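Erythrocyte membrane protein 1 (Plasmodium falciparum, PDB 2YK0) is an adhesin of infected red cells that probably binds host cell-surface receptors, its N-terminal NTS-DBL1-alpha and CIDR-gamma region being the part linked to rosetting. Local coordinates at residues 534-539 with 618-623; 514-519 with 540-545. The protein carries 8 engineered substitutions. All coordinates share one frame; numbering follows the deposited sequence.

Contact 1 (534-539 with 618-623); sequences ESTCLF and VEEWLN. With MG (magnesium ion), chain C.
The rim of the Phe539 ring turns to the indole of Trp621, with Phe539 CE1 4.0 Å from Trp621 CD1, which lies near the plane of the phenyl ring. The two rings are inclined at 49° with centroids 5.8 Å apart, so they meet obliquely; elsewhere along the phenyl edge, in its plane, sits the methyl CG2 of Thr536. This is a loop-on-helix contact of the CIDR-gamma domain, in which the loop leading into strand 542-552 packs on helix 611-636. Leu538 adds a branched, flexible apolar end that fits the root of the indole: its CD1 lies 3.5 Å from Trp621 CB and slants across the start of the ring. Trp621 holds its CG anti to the backbone N (chi1 178°), which carries the indole off the helix toward the loop. Nearer the solvent the contact becomes polar. Glu620 extends past Thr536 in the opposite sense, and its carboxylate lies alongside without a hydrogen bond, an acid suited to an exposed border. The disulfide from Cys537 to Cys617 ties the loop to the turn of helix just before Val618, while Leu538 O accepts a hydrogen bond from Lys592 of helix 575-601. On the far side of the loop, at the site shared with Glu534, the magnesium ion is bound by the backbone oxygen Ser535 O at 2.6 Å.

Contact 2 (514-519 with 540-545); sequences DVDMIY and KGMRNQ. With SO4 (sulfate ion), chain D.
Asn544 reaches across to two aspartates of the neighbouring strand, and its single amide nitrogen ND2 serves both. With CG anti to the backbone N (chi1 -160°), the amide is set between Asp514 and Asp516. ND2 lies 2.8 Å from Asp514 OD2, the bond running almost in the amide plane to the anti lone pair of the carboxylate. The second bond, 2.8 Å from ND2 to Asp516 OD1, comes instead from above that carboxylate plane. An asparagine suits the place because its NH2 can give a hydrogen to each acid. Asp514 OD2 also forms a salt bridge with Lys624 of helix 611-636.

Beneath these groups two antiparallel strands of the CIDR sheet pair. Val515 and Gln545 are a hydrogen-bonded pair, as are Met517 and Arg543; Arg543 N to Met517 O, at 2.6 Å, is nearly straight (171°). Met542 bends at chi2 (-55°), laying its thioether along the backbone of Asp516 to Ile518 and bringing CE to 4.2 Å from Ile518 CG1, a flexible apolar chain against a branched one. On the sheet face shared by Val515, Met517, Arg543 and Gln545, Gln545 CB packs on Val515 CG2. Arg543 kinks early and then runs outward to a salt bridge with Asp568, while its CB stays 4.0 Å from Tyr519 CB. Toward Lys540 the pairing weakens: Tyr519 N to Gly541 O is a weak bond, and Gly541 CA lies 3.4 Å from Tyr519 O, where a CB would run into that oxygen, so a glycine suits the place. Lys540 NZ makes a weak hydrogen bond to a sulfate, probably from the crystallisation liquor, that Lys592 also binds. The chemistry implies two carboxylates bridged by one amide nitrogen, with Lys624, paired with Asp514, probably easing their repulsion.

Overall arrangement
Contacts 1 and 2 lie with their centres about 10 Å apart, and their segments alternate along the chain: 534-539 runs straight on into 540-545. Their backbones meet where Glu534 O and Met542 N, 2.7 Å apart, probably form a hydrogen bond that draws the magnesium-site loop to the backbone at Met542. Met542 is shared apolar ground, its CE lying 3.6 Å from Trp621 CD1, while Phe539 CE2 packs 3.5 Å from Ile518 CD1. Strands 511-518 and 542-552, the loop and helix 611-636 thus meet through a continuous patch of apolar side chains. Two bound ions lie nearby: the magnesium about 8 Å from the Met542 side chain, and a sulfate about 6 Å from that of Phe539.

Contact 1 (534-539 with 618-623)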
loop_
_atom_site.group_PDB
_atom_site.type_symbol
_atom_site.label_atom_id
_atom_site.label_comp_id
_atom_site.label_asym_id
_atom_site.label_seq_id
_atom_site.Cartn_x
_atom_site.Cartn_y
_atom_site.Cartn_z
ATOM N N GLU A 534 11.917 -18.881 -8.405
ATOM C CA GLU A 534 13.030 -18.325 -9.146
ATOM C C GLU A 534 12.516 -17.155 -9.889
ATOM O O GLU A 534 11.338 -17.103 -10.191
ATOM C CB GLU A 534 13.674 -19.351 -10.112
ATOM C CG GLU A 534 15.126 -19.665 -9.772
ATOM C CD GLU A 534 16.154 -18.594 -10.093
ATOM O OE1 GLU A 534 16.247 -17.602 -9.334
ATOM O OE2 GLU A 534 16.899 -18.768 -11.082
ATOM N N SER A 535 13.370 -16.182 -10.147
ATOM C CA SER A 535 12.968 -15.032 -10.948
ATOM C C SER A 535 13.195 -15.432 -12.373
ATOM O O SER A 535 14.227 -16.024 -12.670
ATOM C CB SER A 535 13.835 -13.807 -10.640
ATOM O OG SER A 535 15.100 -13.856 -11.288
ATOM N N THR A 536 12.259 -15.125 -13.239
ATOM C CA THR A 536 12.446 -15.362 -14.657
ATOM C C THR A 536 13.011 -14.066 -15.259
ATOM O O THR A 536 13.362 -13.124 -14.548
ATOM C CB THR A 536 11.180 -15.915 -15.368
ATOM O OG1 THR A 536 11.438 -15.982 -16.757
ATOM C CG2 THR A 536 10.002 -15.017 -15.243
ATOM N N CYS A 537 13.115 -14.040 -16.569
ATOM C CA CYS A 537 13.558 -12.891 -17.300
ATOM C C CYS A 537 12.427 -11.865 -17.260
ATOM O O CYS A 537 12.643 -10.754 -16.786
ATOM C CB CYS A 537 13.908 -13.320 -18.722
ATOM S SG CYS A 537 13.966 -11.958 -19.911
ATOM N N LEU A 538 11.207 -12.287 -17.690
ATOM C CA LEU A 538 9.963 -11.510 -17.800
ATOM C C LEU A 538 9.380 -11.055 -16.461
ATOM O O LEU A 538 8.743 -10.005 -16.418
ATOM C CB LEU A 538 8.913 -12.372 -18.522
ATOM C CG LEU A 538 8.019 -11.752 -19.603
ATOM C CD1 LEU A 538 7.186 -12.796 -20.240
ATOM C CD2 LEU A 538 7.036 -10.842 -19.031
ATOM N N PHE A 539 9.522 -11.875 -15.400
ATOM C CA PHE A 539 8.968 -11.605 -14.068
ATOM C C PHE A 539 10.016 -11.710 -12.998
ATOM O O PHE A 539 10.891 -12.563 -13.081
ATOM C CB PHE A 539 7.860 -12.610 -13.740
ATOM C CG PHE A 539 6.705 -12.550 -14.697
ATOM C CD1 PHE A 539 6.713 -13.297 -15.869
ATOM C CD2 PHE A 539 5.616 -11.721 -14.446
ATOM C CE1 PHE A 539 5.652 -13.219 -16.774
ATOM C CE2 PHE A 539 4.552 -11.647 -15.349
ATOM C CZ PHE A 539 4.577 -12.398 -16.507
ATOM N N VAL A 618 10.374 -13.043 -24.344
ATOM C CA VAL A 618 8.958 -13.278 -24.639
ATOM C C VAL A 618 8.829 -14.731 -25.124
ATOM O O VAL A 618 8.105 -15.504 -24.495
ATOM C CB VAL A 618 8.389 -12.241 -25.658
ATOM C CG1 VAL A 618 6.881 -12.397 -25.834
ATOM C CG2 VAL A 618 8.719 -10.813 -25.245
ATOM N N GLU A 619 9.636 -15.114 -26.161
ATOM C CA GLU A 619 9.718 -16.468 -26.748
ATOM C C GLU A 619 9.965 -17.529 -25.686
ATOM O O GLU A 619 9.386 -18.592 -25.756
ATOM C CB GLU A 619 10.799 -16.539 -27.834
ATOM C CG GLU A 619 10.554 -17.626 -28.866
ATOM C CD GLU A 619 11.722 -17.960 -29.779
ATOM O OE1 GLU A 619 12.495 -17.040 -30.140
ATOM O OE2 GLU A 619 11.833 -19.144 -30.174
ATOM N N GLU A 620 10.785 -17.221 -24.696
ATOM C CA GLU A 620 11.077 -18.079 -23.553
ATOM C C GLU A 620 9.739 -18.417 -22.836
ATOM O O GLU A 620 9.398 -19.590 -22.700
ATOM C CB GLU A 620 12.084 -17.347 -22.619
ATOM C CG GLU A 620 12.900 -18.204 -21.651
ATOM C CD GLU A 620 13.051 -17.650 -20.236
ATOM O OE1 GLU A 620 13.614 -16.539 -20.070
ATOM O OE2 GLU A 620 12.598 -18.338 -19.287
ATOM N N TRP A 621 8.944 -17.386 -22.482
ATOM C CA TRP A 621 7.661 -17.538 -21.783
ATOM C C TRP A 621 6.597 -18.132 -22.699
ATOM O O TRP A 621 5.870 -19.049 -22.286
ATOM C CB TRP A 621 7.212 -16.190 -21.172
ATOM C CG TRP A 621 5.878 -16.216 -20.467
ATOM C CD1 TRP A 621 5.643 -16.469 -19.144
ATOM C CD2 TRP A 621 4.595 -15.962 -21.062
ATOM N NE1 TRP A 621 4.288 -16.450 -18.890
ATOM C CE2 TRP A 621 3.621 -16.140 -20.051
ATOM C CE3 TRP A 621 4.167 -15.662 -22.376
ATOM C CZ2 TRP A 621 2.248 -16.031 -20.311
ATOM C CZ3 TRP A 621 2.808 -15.542 -22.627
ATOM C CH2 TRP A 621 1.865 -15.729 -21.606
ATOM N N LEU A 622 6.494 -17.582 -23.934
ATOM C CA LEU A 622 5.548 -17.992 -24.971
ATOM C C LEU A 622 5.570 -19.506 -25.181
ATOM O O LEU A 622 4.524 -20.139 -25.108
ATOM C CB LEU A 622 5.860 -17.239 -26.284
ATOM C CG LEU A 622 5.216 -17.794 -27.569
ATOM C CD1 LEU A 622 4.494 -16.717 -28.327
ATOM C CD2 LEU A 622 6.242 -18.475 -28.458
ATOM N N ASN A 623 6.774 -20.062 -25.435
ATOM C CA ASN A 623 7.046 -21.469 -25.710
ATOM C C ASN A 623 6.694 -22.340 -24.543
ATOM O O ASN A 623 6.111 -23.414 -24.746
ATOM C CB ASN A 623 8.507 -21.685 -26.104
ATOM C CG ASN A 623 8.855 -21.242 -27.509
ATOM O OD1 ASN A 623 8.026 -21.272 -28.437
ATOM N ND2 ASN A 623 10.119 -20.879 -27.710
HETATM MG MG MG C . 16.800 -16.127 -12.492
#

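Contact 2 (514-519 with 540-545)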
loop_
_atom_site.group_PDB
_atom_site.type_symbol
_atom_site.label_atom_id
_atom_site.label_comp_id
_atom_site.label_asym_id
_atom_site.label_seq_id
_atom_site.Cartn_x
_atom_site.Cartn_y
_atom_site.Cartn_z
ATOM N N ASP A 514 3.997 -29.470 -15.380
ATOM C CA ASP A 514 4.541 -28.398 -14.557
ATOM C C ASP A 514 4.044 -27.041 -15.077
ATOM O O ASP A 514 3.903 -26.848 -16.286
ATOM C CB ASP A 514 6.076 -28.487 -14.533
ATOM C CG ASP A 514 6.789 -27.972 -15.782
ATOM O OD1 ASP A 514 6.576 -28.543 -16.882
ATOM O OD2 ASP A 514 7.559 -27.005 -15.663
ATOM N N VAL A 515 3.711 -26.127 -14.177
ATOM C CA VAL A 515 3.184 -24.830 -14.589
ATOM C C VAL A 515 3.963 -23.717 -13.977
ATOM O O VAL A 515 4.341 -23.780 -12.804
ATOM C CB VAL A 515 1.639 -24.611 -14.487
ATOM C CG1 VAL A 515 0.866 -25.497 -15.450
ATOM C CG2 VAL A 515 1.126 -24.782 -13.064
ATOM N N ASP A 516 4.190 -22.683 -14.789
ATOM C CA ASP A 516 4.947 -21.506 -14.431
ATOM C C ASP A 516 4.050 -20.352 -13.977
ATOM O O ASP A 516 3.705 -19.432 -14.743
ATOM C CB ASP A 516 5.919 -21.144 -15.561
ATOM C CG ASP A 516 7.380 -21.351 -15.209
ATOM O OD1 ASP A 516 7.670 -22.207 -14.305
ATOM O OD2 ASP A 516 8.241 -20.641 -15.813
ATOM N N MET A 517 3.661 -20.437 -12.704
ATOM C CA MET A 517 2.819 -19.455 -12.064
ATOM C C MET A 517 3.579 -18.197 -11.659
ATOM O O MET A 517 4.752 -18.275 -11.289
ATOM C CB MET A 517 2.052 -20.079 -10.899
ATOM C CG MET A 517 0.572 -19.727 -10.942
ATOM S SD MET A 517 -0.500 -20.863 -11.871
ATOM C CE MET A 517 0.236 -20.841 -13.534
ATOM N N ILE A 518 2.928 -17.036 -11.769
ATOM C CA ILE A 518 3.561 -15.768 -11.414
ATOM C C ILE A 518 3.510 -15.580 -9.886
ATOM O O ILE A 518 2.426 -15.523 -9.302
ATOM C CB ILE A 518 3.012 -14.540 -12.222
ATOM C CG1 ILE A 518 3.220 -14.717 -13.730
ATOM C CG2 ILE A 518 3.689 -13.251 -11.773
ATOM C CD1 ILE A 518 2.141 -14.111 -14.554
ATOM N N TYR A 519 4.691 -15.481 -9.256
ATOM C CA TYR A 519 4.829 -15.271 -7.819
ATOM C C TYR A 519 5.618 -13.998 -7.576
ATOM O O TYR A 519 6.811 -14.057 -7.280
ATOM C CB TYR A 519 5.525 -16.460 -7.178
ATOM C CG TYR A 519 5.189 -16.612 -5.720
ATOM C CD1 TYR A 519 5.946 -15.985 -4.741
ATOM C CD2 TYR A 519 4.148 -17.431 -5.315
ATOM C CE1 TYR A 519 5.657 -16.153 -3.390
ATOM C CE2 TYR A 519 3.850 -17.607 -3.969
ATOM C CZ TYR A 519 4.594 -16.954 -3.008
ATOM O OH TYR A 519 4.273 -17.129 -1.683
ATOM N N LYS A 540 9.889 -10.888 -11.951
ATOM C CA LYS A 540 10.799 -10.898 -10.808
ATOM C C LYS A 540 10.484 -12.106 -9.883
ATOM O O LYS A 540 11.007 -12.198 -8.777
ATOM C CB LYS A 540 10.739 -9.555 -10.033
ATOM C CG LYS A 540 10.928 -8.304 -10.890
ATOM C CD LYS A 540 12.152 -7.495 -10.484
ATOM C CE LYS A 540 12.021 -6.013 -10.772
ATOM N NZ LYS A 540 11.887 -5.711 -12.225
ATOM N N GLY A 541 9.652 -13.020 -10.364
ATOM C CA GLY A 541 9.266 -14.224 -9.650
ATOM C C GLY A 541 8.385 -15.126 -10.484
ATOM O O GLY A 541 7.404 -14.664 -11.084
ATOM N N MET A 542 8.740 -16.435 -10.499
ATOM C CA MET A 542 8.061 -17.544 -11.183
ATOM C C MET A 542 8.000 -18.789 -10.289
ATOM O O MET A 542 9.016 -19.202 -9.727
ATOM C CB MET A 542 8.766 -17.882 -12.496
ATOM C CG MET A 542 8.195 -17.177 -13.665
ATOM S SD MET A 542 6.428 -17.375 -13.945
ATOM C CE MET A 542 6.315 -16.764 -15.598
ATOM N N ARG A 543 6.830 -19.389 -10.155
ATOM C CA ARG A 543 6.749 -20.559 -9.304
ATOM C C ARG A 543 6.367 -21.776 -10.124
ATOM O O ARG A 543 5.263 -21.834 -10.669
ATOM C CB ARG A 543 5.848 -20.303 -8.080
ATOM C CG ARG A 543 5.413 -21.506 -7.257
ATOM C CD ARG A 543 6.515 -22.418 -6.813
ATOM N NE ARG A 543 6.071 -23.274 -5.718
ATOM C CZ ARG A 543 6.825 -24.204 -5.139
ATOM N NH1 ARG A 543 8.056 -24.441 -5.584
ATOM N NH2 ARG A 543 6.351 -24.914 -4.122
ATOM N N ASN A 544 7.315 -22.727 -10.255
ATOM C CA ASN A 544 7.090 -23.942 -11.019
ATOM C C ASN A 544 6.350 -24.930 -10.153
ATOM O O ASN A 544 6.831 -25.324 -9.094
ATOM C CB ASN A 544 8.382 -24.518 -11.545
ATOM C CG ASN A 544 8.168 -25.461 -12.698
ATOM O OD1 ASN A 544 7.914 -26.646 -12.499
ATOM N ND2 ASN A 544 8.265 -24.953 -13.926
ATOM N N GLN A 545 5.137 -25.274 -10.593
ATOM C CA GLN A 545 4.211 -26.163 -9.913
ATOM C C GLN A 545 4.040 -27.446 -10.701
ATOM O O GLN A 545 3.510 -27.434 -11.808
ATOM C CB GLN A 545 2.850 -25.475 -9.763
ATOM C CG GLN A 545 2.779 -24.364 -8.732
ATOM C CD GLN A 545 1.456 -23.657 -8.858
ATOM O OE1 GLN A 545 1.179 -22.955 -9.839
ATOM N NE2 GLN A 545 0.584 -23.875 -7.890
HETATM S S SO4 D . 10.378 -6.531 -15.338
HETATM O O1 SO4 D . 10.813 -7.672 -14.517
HETATM O O2 SO4 D . 10.593 -6.849 -16.753
HETATM O O3 SO4 D . 8.953 -6.240 -15.087
HETATM O O4 SO4 D . 11.162 -5.346 -15.001
#